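Local coordinates for protein cadherin-23 (Mus musculus, PDB 5VH2) that probably mediates calcium-dependent adhesion in hearing mechanotransduction, through tandem extracellular cadherin repeats joined by ion-binding linkers, at residues 8-21 with 95-108. The protein carries 1 engineered substitution. Residues are numbered along the deposited sequence; the frame is centred on the assembly and turned at random.
With CA (calcium ion), chain F; CA (calcium ion), chain G.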
loop_
_atom_site.group_PDB
_atom_site.type_symbol
_atom_site.label_atom_id
_atom_site.label_comp_id
_atom_site.label_asym_id
_atom_site.label_seq_id
_atom_site.Cartn_x
_atom_site.Cartn_y
_atom_site.Cartn_z
ATOM N N PHE A 8 -18.650 5.202 -28.844
ATOM C CA PHE A 8 -17.554 5.779 -28.084
ATOM C C PHE A 8 -16.364 6.032 -28.997
ATOM O O PHE A 8 -16.225 5.407 -30.036
ATOM C CB PHE A 8 -17.143 4.867 -26.914
ATOM C CG PHE A 8 -18.104 4.914 -25.751
ATOM C CD1 PHE A 8 -17.972 5.867 -24.751
ATOM C CD2 PHE A 8 -19.148 4.011 -25.667
ATOM C CE1 PHE A 8 -18.857 5.898 -23.677
ATOM C CE2 PHE A 8 -20.031 4.032 -24.595
ATOM C CZ PHE A 8 -19.891 4.986 -23.601
ATOM N N THR A 9 -15.504 6.980 -28.620
ATOM C CA THR A 9 -14.276 7.235 -29.402
ATOM C C THR A 9 -13.223 6.156 -29.236
ATOM O O THR A 9 -12.270 6.137 -29.988
ATOM C CB THR A 9 -13.621 8.566 -29.064
ATOM O OG1 THR A 9 -13.218 8.553 -27.694
ATOM C CG2 THR A 9 -14.577 9.691 -29.307
ATOM N N GLN A 10 -13.354 5.303 -28.226
ATOM C CA GLN A 10 -12.429 4.149 -28.059
ATOM C C GLN A 10 -13.191 2.906 -27.570
ATOM O O GLN A 10 -14.143 3.052 -26.790
ATOM C CB GLN A 10 -11.300 4.484 -27.075
ATOM C CG GLN A 10 -10.295 5.466 -27.602
ATOM C CD GLN A 10 -9.161 5.711 -26.641
ATOM O OE1 GLN A 10 -9.130 6.721 -25.933
ATOM N NE2 GLN A 10 -8.150 4.835 -26.701
ATOM N N GLN A 11 -12.779 1.713 -28.025
ATOM C CA GLN A 11 -13.335 0.436 -27.554
ATOM C C GLN A 11 -12.965 0.125 -26.088
ATOM O O GLN A 11 -13.823 -0.264 -25.293
ATOM C CB GLN A 11 -12.883 -0.719 -28.456
ATOM C CG GLN A 11 -13.742 -0.856 -29.695
ATOM C CD GLN A 11 -13.575 -2.193 -30.397
ATOM O OE1 GLN A 11 -12.709 -2.316 -31.229
ATOM N NE2 GLN A 11 -14.449 -3.165 -30.122
ATOM N N GLN A 12 -11.672 0.232 -25.780
ATOM C CA GLN A 12 -11.188 0.149 -24.397
ATOM C C GLN A 12 -10.429 1.438 -24.099
ATOM O O GLN A 12 -9.461 1.772 -24.797
ATOM C CB GLN A 12 -10.278 -1.067 -24.159
ATOM C CG GLN A 12 -9.949 -1.279 -22.683
ATOM C CD GLN A 12 -8.787 -2.258 -22.444
ATOM O OE1 GLN A 12 -8.899 -3.485 -22.650
ATOM N NE2 GLN A 12 -7.666 -1.721 -22.024
ATOM N N TYR A 13 -10.890 2.170 -23.083
ATOM C CA TYR A 13 -10.118 3.300 -22.575
ATOM C C TYR A 13 -9.105 2.806 -21.540
ATOM O O TYR A 13 -9.336 1.771 -20.877
ATOM C CB TYR A 13 -11.033 4.347 -21.956
ATOM C CG TYR A 13 -11.925 5.084 -22.940
ATOM C CD1 TYR A 13 -13.173 4.593 -23.295
ATOM C CD2 TYR A 13 -11.533 6.316 -23.473
ATOM C CE1 TYR A 13 -14.013 5.299 -24.162
ATOM C CE2 TYR A 13 -12.338 7.028 -24.357
ATOM C CZ TYR A 13 -13.585 6.526 -24.689
ATOM O OH TYR A 13 -14.397 7.255 -25.531
ATOM N N ASN A 14 -8.011 3.549 -21.398
ATOM C CA ASN A 14 -6.917 3.172 -20.513
ATOM C C ASN A 14 -6.506 4.309 -19.619
ATOM O O ASN A 14 -6.148 5.398 -20.098
ATOM C CB ASN A 14 -5.681 2.756 -21.303
ATOM C CG ASN A 14 -5.828 1.399 -21.929
ATOM O OD1 ASN A 14 -6.407 0.491 -21.343
ATOM N ND2 ASN A 14 -5.291 1.247 -23.125
ATOM N N ARG A 15 -6.532 4.044 -18.316
ATOM C CA ARG A 15 -5.821 4.881 -17.360
ATOM C C ARG A 15 -4.839 4.043 -16.533
ATOM O O ARG A 15 -5.258 3.261 -15.668
ATOM C CB ARG A 15 -6.808 5.567 -16.426
ATOM C CG ARG A 15 -6.140 6.395 -15.324
ATOM C CD ARG A 15 -5.188 7.431 -15.893
ATOM N NE ARG A 15 -4.494 8.173 -14.859
ATOM C CZ ARG A 15 -5.041 9.130 -14.116
ATOM N NH1 ARG A 15 -4.289 9.765 -13.219
ATOM N NH2 ARG A 15 -6.337 9.405 -14.197
ATOM N N LEU A 16 -3.549 4.226 -16.783
ATOM C CA LEU A 16 -2.490 3.418 -16.172
ATOM C C LEU A 16 -1.752 4.230 -15.115
ATOM O O LEU A 16 -1.454 5.414 -15.321
ATOM C CB LEU A 16 -1.495 2.927 -17.228
ATOM C CG LEU A 16 -2.145 2.381 -18.516
ATOM C CD1 LEU A 16 -1.152 2.061 -19.613
ATOM C CD2 LEU A 16 -3.027 1.190 -18.181
ATOM N N GLY A 17 -1.455 3.605 -13.982
ATOM C CA GLY A 17 -0.647 4.250 -12.959
ATOM C C GLY A 17 -1.368 5.334 -12.179
ATOM O O GLY A 17 -0.772 6.353 -11.810
ATOM N N LEU A 18 -2.653 5.118 -11.948
ATOM C CA LEU A 18 -3.415 5.956 -11.038
ATOM C C LEU A 18 -2.877 5.722 -9.635
ATOM O O LEU A 18 -2.815 4.590 -9.165
ATOM C CB LEU A 18 -4.895 5.586 -11.086
ATOM C CG LEU A 18 -5.881 6.314 -10.172
ATOM C CD1 LEU A 18 -5.982 7.765 -10.569
ATOM C CD2 LEU A 18 -7.263 5.710 -10.258
ATOM N N ARG A 19 -2.486 6.803 -8.974
ATOM C CA ARG A 19 -1.858 6.704 -7.664
ATOM C C ARG A 19 -2.860 6.085 -6.679
ATOM O O ARG A 19 -3.971 6.608 -6.535
ATOM C CB ARG A 19 -1.450 8.102 -7.190
ATOM C CG ARG A 19 -0.412 8.798 -8.073
ATOM C CD ARG A 19 -0.074 10.197 -7.647
ATOM N NE ARG A 19 0.513 10.254 -6.309
ATOM C CZ ARG A 19 1.163 11.312 -5.814
ATOM N NH1 ARG A 19 1.360 12.427 -6.532
ATOM N NH2 ARG A 19 1.653 11.268 -4.579
ATOM N N GLU A 20 -2.490 4.994 -6.011
ATOM C CA GLU A 20 -3.438 4.308 -5.105
ATOM C C GLU A 20 -3.894 5.193 -3.946
ATOM O O GLU A 20 -5.019 5.035 -3.463
ATOM C CB GLU A 20 -2.898 2.961 -4.584
ATOM C CG GLU A 20 -1.725 3.098 -3.648
ATOM C CD GLU A 20 -1.408 1.847 -2.846
ATOM O OE1 GLU A 20 -2.337 1.155 -2.349
ATOM O OE2 GLU A 20 -0.197 1.586 -2.678
ATOM N N THR A 21 -3.044 6.139 -3.540
ATOM C CA THR A 21 -3.405 7.099 -2.479
ATOM C C THR A 21 -4.129 8.337 -3.006
ATOM O O THR A 21 -4.291 9.317 -2.279
ATOM C CB THR A 21 -2.170 7.584 -1.664
ATOM O OG1 THR A 21 -1.263 8.312 -2.500
ATOM C CG2 THR A 21 -1.447 6.416 -1.006
ATOM N N GLY A 95 -24.647 2.214 -26.850
ATOM C CA GLY A 95 -23.276 1.953 -27.309
ATOM C C GLY A 95 -22.421 1.520 -26.127
ATOM O O GLY A 95 -22.828 1.682 -24.979
ATOM N N PHE A 96 -21.260 0.920 -26.390
ATOM C CA PHE A 96 -20.523 0.229 -25.317
ATOM C C PHE A 96 -19.030 0.392 -25.445
ATOM O O PHE A 96 -18.504 0.460 -26.554
ATOM C CB PHE A 96 -20.851 -1.269 -25.314
ATOM C CG PHE A 96 -22.319 -1.586 -25.144
ATOM C CD1 PHE A 96 -22.890 -1.704 -23.867
ATOM C CD2 PHE A 96 -23.118 -1.787 -26.246
ATOM C CE1 PHE A 96 -24.226 -2.003 -23.721
ATOM C CE2 PHE A 96 -24.447 -2.117 -26.111
ATOM C CZ PHE A 96 -25.002 -2.232 -24.850
ATOM N N CYS A 97 -18.364 0.469 -24.300
ATOM C CA CYS A 97 -16.894 0.397 -24.204
ATOM C C CYS A 97 -16.528 -0.228 -22.852
ATOM O O CYS A 97 -17.409 -0.484 -22.003
ATOM C CB CYS A 97 -16.274 1.795 -24.302
ATOM S SG CYS A 97 -16.682 2.907 -22.939
ATOM N N SER A 98 -15.238 -0.420 -22.608
ATOM C CA SER A 98 -14.787 -0.666 -21.244
ATOM C C SER A 98 -13.669 0.289 -20.851
ATOM O O SER A 98 -13.113 0.990 -21.694
ATOM C CB SER A 98 -14.381 -2.131 -21.070
ATOM O OG SER A 98 -15.501 -2.990 -21.262
ATOM N N VAL A 99 -13.368 0.355 -19.563
ATOM C CA VAL A 99 -12.369 1.273 -19.051
ATOM C C VAL A 99 -11.421 0.512 -18.131
ATOM O O VAL A 99 -11.856 -0.106 -17.146
ATOM C CB VAL A 99 -13.026 2.443 -18.296
ATOM C CG1 VAL A 99 -11.969 3.410 -17.748
ATOM C CG2 VAL A 99 -13.965 3.198 -19.224
ATOM N N TYR A 100 -10.135 0.506 -18.491
ATOM C CA TYR A 100 -9.128 -0.276 -17.770
ATOM C C TYR A 100 -8.357 0.711 -16.923
ATOM O O TYR A 100 -7.738 1.659 -17.459
ATOM C CB TYR A 100 -8.220 -1.001 -18.780
ATOM C CG TYR A 100 -7.074 -1.862 -18.235
ATOM C CD1 TYR A 100 -7.319 -2.941 -17.370
ATOM C CD2 TYR A 100 -5.768 -1.688 -18.706
ATOM C CE1 TYR A 100 -6.277 -3.745 -16.904
ATOM C CE2 TYR A 100 -4.721 -2.479 -18.259
ATOM C CZ TYR A 100 -4.976 -3.510 -17.337
ATOM O OH TYR A 100 -3.941 -4.318 -16.850
ATOM N N VAL A 101 -8.452 0.525 -15.600
ATOM C CA VAL A 101 -7.656 1.314 -14.647
ATOM C C VAL A 101 -6.670 0.401 -13.916
ATOM O O VAL A 101 -7.076 -0.587 -13.326
ATOM C CB VAL A 101 -8.563 2.001 -13.613
ATOM C CG1 VAL A 101 -7.748 2.911 -12.706
ATOM C CG2 VAL A 101 -9.653 2.808 -14.320
ATOM N N THR A 102 -5.371 0.711 -13.995
ATOM C CA THR A 102 -4.358 0.047 -13.170
ATOM C C THR A 102 -3.780 1.050 -12.175
ATOM O O THR A 102 -3.712 2.253 -12.453
ATOM C CB THR A 102 -3.205 -0.550 -13.991
ATOM O OG1 THR A 102 -2.427 0.496 -14.551
ATOM C CG2 THR A 102 -3.693 -1.421 -15.095
ATOM N N LEU A 103 -3.415 0.543 -11.001
ATOM C CA LEU A 103 -3.001 1.381 -9.880
ATOM C C LEU A 103 -1.484 1.376 -9.704
ATOM O O LEU A 103 -0.812 0.370 -9.964
ATOM C CB LEU A 103 -3.628 0.870 -8.586
ATOM C CG LEU A 103 -5.134 0.951 -8.407
ATOM C CD1 LEU A 103 -5.478 0.748 -6.946
ATOM C CD2 LEU A 103 -5.646 2.305 -8.854
ATOM N N LEU A 104 -0.960 2.495 -9.222
ATOM C CA LEU A 104 0.459 2.644 -8.951
ATOM C C LEU A 104 0.661 2.343 -7.466
ATOM O O LEU A 104 0.107 3.020 -6.612
ATOM C CB LEU A 104 0.897 4.070 -9.306
ATOM C CG LEU A 104 2.229 4.620 -8.784
ATOM C CD1 LEU A 104 3.380 3.772 -9.269
ATOM C CD2 LEU A 104 2.402 6.046 -9.275
ATOM N N ASN A 105 1.408 1.297 -7.159
ATOM C CA ASN A 105 1.796 1.021 -5.782
ATOM C C ASN A 105 2.617 2.176 -5.229
ATOM O O ASN A 105 3.583 2.610 -5.838
ATOM C CB ASN A 105 2.596 -0.268 -5.709
ATOM C CG ASN A 105 2.868 -0.709 -4.277
ATOM O OD1 ASN A 105 2.176 -0.301 -3.318
ATOM N ND2 ASN A 105 3.882 -1.561 -4.118
ATOM N N GLU A 106 2.172 2.717 -4.112
ATOM C CA GLU A 106 2.914 3.729 -3.400
ATOM C C GLU A 106 3.167 3.241 -1.992
ATOM O O GLU A 106 2.516 2.303 -1.529
ATOM C CB GLU A 106 2.104 5.003 -3.310
ATOM C CG GLU A 106 1.595 5.564 -4.622
ATOM C CD GLU A 106 1.063 6.976 -4.430
ATOM O OE1 GLU A 106 1.892 7.909 -4.318
ATOM O OE2 GLU A 106 -0.177 7.145 -4.325
ATOM N N LEU A 107 4.105 3.887 -1.317
ATOM C CA LEU A 107 4.489 3.511 0.027
ATOM C C LEU A 107 3.474 4.035 1.039
ATOM O O LEU A 107 3.618 5.135 1.579
ATOM C CB LEU A 107 5.870 4.063 0.318
ATOM C CG LEU A 107 6.606 3.460 1.515
ATOM C CD1 LEU A 107 7.149 2.052 1.259
ATOM C CD2 LEU A 107 7.739 4.404 1.873
ATOM N N ASP A 108 2.461 3.214 1.306
ATOM C CA ASP A 108 1.369 3.551 2.226
ATOM C C ASP A 108 1.033 2.432 3.237
ATOM O O ASP A 108 -0.036 2.434 3.828
ATOM C CB ASP A 108 0.120 3.885 1.408
ATOM C CG ASP A 108 -0.437 2.681 0.642
ATOM O OD1 ASP A 108 0.309 1.721 0.350
ATOM O OD2 ASP A 108 -1.632 2.692 0.308
HETATM CA CA CA F . 1.266 0.370 -1.479
HETATM CA CA CA G . -1.785 0.119 0.112
#
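Glu20 meets Asp108 and Asn105 around two calcium ions, each of its carboxylate oxygens taking one. Glu20 OE2 lies 2.2 Å from the first ion, as does Asn105 OD1, and the backbone carbonyl oxygen Glu106 O and the carboxylate oxygen Asp108 OD1 join them; Glu20 OE1 reaches the second ion, which Asp108 grips with both oxygens. Glu74 and Asp141 help complete the first site, Glu74, Asp72 and Glu109 the second. Glu20 OE2 also accepts a hydrogen bond from Glu106 N on its anti lone pair, at 3.0 Å and 166°, which helps fix the carboxylate's rotation; Tyr73 is a further polar partner. One step out, Glu106 OE2 accepts one from Thr21 N at 3.1 Å, while Glu106 OE1 forms a long, weak salt bridge with Arg19 NE, guanidinium and carboxylate planes 75° apart.

This is the linker between two cadherin repeats, of Greek-key fold. Parallel pairing of strand 12-19, which follows short strand 7-8 of the opposite sheet, with the repeat's last strand, 94-104, brings Glu20 beside the 105-108 linker. Tyr13 and Arg15 each donate to and accept from strand 94-104, until a beta bulge at Leu16 and Gly17 shifts the register. Beyond it Leu18 CD2 packs on Val101 CG1 (3.7 Å) and Leu103 CD2, on the face turned to the sandwich interior. At the far end, a chi1 of 65° sets Cys97 SG between its backbone N and carbonyl carbon, making a sulfur-aromatic contact 3.5 Å above the centre of the Phe8 ring and another at the Tyr13 ring edge.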